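Local coordinates for probable FAD-dependent oxidoreductase PA4991 (Pseudomonas aeruginosa PAO1, PDB 5EZ7), which probably works as an FAD-dependent oxidoreductase of the DAO family, a monomer holding one FAD, with a physiological substrate that remains unknown, at residues Asp355-Cys358 against Ala359-Glu363. Numbering follows the deposited sequence.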
ATOM      1  N   ASP A 355       7.573  -0.801 -12.766  1.00 34.64           N
ATOM      2  CA  ASP A 355       8.438  -1.466 -13.801  1.00 37.58           C
ATOM      3  C   ASP A 355       7.622  -2.092 -14.918  1.00 36.80           C
ATOM      4  O   ASP A 355       8.025  -2.006 -16.069  1.00 37.59           O
ATOM      5  CB  ASP A 355       9.294  -2.601 -13.226  1.00 40.37           C
ATOM      6  CG  ASP A 355      10.340  -2.128 -12.218  1.00 42.99           C
ATOM      7  OD1 ASP A 355      10.795  -0.967 -12.294  1.00 44.34           O
ATOM      8  OD2 ASP A 355      10.715  -2.939 -11.326  1.00 45.31           O
ATOM      9  N   ARG A 356       6.489  -2.717 -14.575  1.00 36.36           N
ATOM     10  CA  ARG A 356       5.680  -3.414 -15.561  1.00 37.45           C
ATOM     11  C   ARG A 356       5.018  -2.421 -16.484  1.00 35.49           C
ATOM     12  O   ARG A 356       4.970  -2.659 -17.694  1.00 34.93           O
ATOM     13  CB  ARG A 356       4.695  -4.391 -14.935  1.00 40.56           C
ATOM     14  CG  ARG A 356       5.336  -5.743 -14.656  1.00 46.50           C
ATOM     15  CD  ARG A 356       4.819  -6.390 -13.385  1.00 51.27           C
ATOM     16  NE  ARG A 356       5.501  -7.668 -13.105  1.00 58.71           N
ATOM     17  CZ  ARG A 356       5.154  -8.858 -13.620  1.00 65.54           C
ATOM     18  NH1 ARG A 356       4.110  -8.966 -14.445  1.00 68.75           N
ATOM     19  NH2 ARG A 356       5.851  -9.963 -13.315  1.00 66.71           N
ATOM     20  N   VAL A 357       4.571  -1.290 -15.935  1.00 32.59           N
ATOM     21  CA  VAL A 357       4.027  -0.229 -16.752  1.00 31.10           C
ATOM     22  C   VAL A 357       5.121   0.385 -17.647  1.00 32.51           C
ATOM     23  O   VAL A 357       4.885   0.590 -18.855  1.00 30.86           O
ATOM     24  CB  VAL A 357       3.323   0.849 -15.912  1.00 29.26           C
ATOM     25  CG1 VAL A 357       2.987   2.074 -16.745  1.00 28.30           C
ATOM     26  CG2 VAL A 357       2.050   0.295 -15.266  1.00 28.63           C
ATOM     27  N   CYS A 358       6.290   0.680 -17.065  1.00 33.29           N
ATOM     28  CA  CYS A 358       7.375   1.340 -17.819  1.00 35.65           C
ATOM     29  C   CYS A 358       7.901   0.447 -18.957  1.00 36.22           C
ATOM     30  O   CYS A 358       8.188   0.954 -20.037  1.00 36.10           O
ATOM     31  CB  CYS A 358       8.526   1.803 -16.911  1.00 37.59           C
ATOM     32  SG  CYS A 358       8.052   3.194 -15.851  1.00 41.50           S
ATOM     33  N   ALA A 359       7.959  -0.869 -18.742  1.00 35.54           N
ATOM     34  CA  ALA A 359       8.352  -1.792 -19.812  1.00 36.62           C
ATOM     35  C   ALA A 359       7.325  -1.878 -20.951  1.00 36.50           C
ATOM     36  O   ALA A 359       7.700  -2.144 -22.073  1.00 37.77           O
ATOM     37  CB  ALA A 359       8.649  -3.184 -19.265  1.00 37.19           C
ATOM     38  N   ARG A 360       6.042  -1.690 -20.666  1.00 35.89           N
ATOM     39  CA  ARG A 360       5.045  -1.590 -21.737  1.00 36.60           C
ATOM     40  C   ARG A 360       5.236  -0.347 -22.545  1.00 35.28           C
ATOM     41  O   ARG A 360       5.098  -0.386 -23.741  1.00 35.60           O
ATOM     42  CB  ARG A 360       3.630  -1.575 -21.187  1.00 36.47           C
ATOM     43  CG  ARG A 360       3.244  -2.923 -20.634  1.00 39.33           C
ATOM     44  CD  ARG A 360       2.551  -3.822 -21.643  1.00 41.65           C
ATOM     45  NE  ARG A 360       3.455  -4.452 -22.608  1.00 46.06           N
ATOM     46  CZ  ARG A 360       3.440  -4.306 -23.946  1.00 49.72           C
ATOM     47  NH1 ARG A 360       2.556  -3.521 -24.588  1.00 50.55           N
ATOM     48  NH2 ARG A 360       4.341  -4.971 -24.669  1.00 51.49           N
ATOM     49  N   LEU A 361       5.515   0.758 -21.863  1.00 34.81           N
ATOM     50  CA  LEU A 361       5.718   2.043 -22.507  1.00 35.42           C
ATOM     51  C   LEU A 361       6.973   1.981 -23.354  1.00 37.93           C
ATOM     52  O   LEU A 361       6.965   2.398 -24.496  1.00 38.19           O
ATOM     53  CB  LEU A 361       5.867   3.160 -21.489  1.00 33.85           C
ATOM     54  CG  LEU A 361       4.694   3.407 -20.546  1.00 33.00           C
ATOM     55  CD1 LEU A 361       5.045   4.510 -19.550  1.00 32.13           C
ATOM     56  CD2 LEU A 361       3.449   3.778 -21.333  1.00 33.55           C
ATOM     57  N   GLU A 362       8.033   1.491 -22.743  1.00 40.48           N
ATOM     58  CA  GLU A 362       9.280   1.175 -23.387  1.00 45.31           C
ATOM     59  C   GLU A 362       9.103   0.255 -24.630  1.00 46.25           C
ATOM     60  O   GLU A 362       9.586   0.596 -25.715  1.00 46.26           O
ATOM     61  CB  GLU A 362      10.214   0.550 -22.326  1.00 49.08           C
ATOM     62  CG  GLU A 362      11.479  -0.122 -22.815  1.00 55.24           C
ATOM     63  CD  GLU A 362      12.205   0.684 -23.886  1.00 60.22           C
ATOM     64  OE1 GLU A 362      12.334   1.933 -23.717  1.00 63.42           O
ATOM     65  OE2 GLU A 362      12.627   0.068 -24.910  1.00 63.87           O
ATOM     66  N   GLU A 363       8.420  -0.884 -24.494  1.00 46.01           N
ATOM     67  CA  GLU A 363       8.219  -1.765 -25.636  1.00 47.80           C
ATOM     68  C   GLU A 363       7.350  -1.113 -26.746  1.00 46.64           C
ATOM     69  O   GLU A 363       7.604  -1.307 -27.936  1.00 45.01           O
ATOM     70  CB  GLU A 363       7.650  -3.124 -25.227  1.00 50.79           C
ATOM     71  CG  GLU A 363       7.537  -4.049 -26.456  1.00 57.46           C
ATOM     72  CD  GLU A 363       7.317  -5.526 -26.166  1.00 62.37           C
ATOM     73  OE1 GLU A 363       7.085  -5.902 -24.984  1.00 66.98           O
ATOM     74  OE2 GLU A 363       7.385  -6.305 -27.151  1.00 65.31           O
TER
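V357 and L361, one turn apart on the buried side of helix 350-364, meet through methyl groups, CG1 of V357 lying 4.2 Å from CD1 of L361. The leucine holds CG opposite its own carbonyl carbon (chi1 -60°), which brings this CG to 3.3 Å from V357 O, the same oxygen that accepts a hydrogen bond from L361 N (3.1 Å). The i to i+4 amide bonds run on through A359 N to D355 O and E362 N to C358 O, with R360 N to R356 O weak; CB of E362 comes to 3.1 Å from C358 O. The helix follows strand 339-343 of the Rossmann-type FAD-binding region and packs on helix 17-28, where V357 touches L22 and both C358 and L361 touch L26; the V357 side chain is about 11 Å from the cofactor. On another side, the R360 chain starts over the preceding turn, CG 3.4 Å from R356 O, then bends at chi2 (-92°) and chi3 and turns away. Its NH2 forms a salt bridge with E363 OE1 at 2.9 Å, its hydrogen bond weak because the N-H points well off the oxygen, while NH1 pairs with E335 and D364. The D355 carboxylate is divided between R25 and R78.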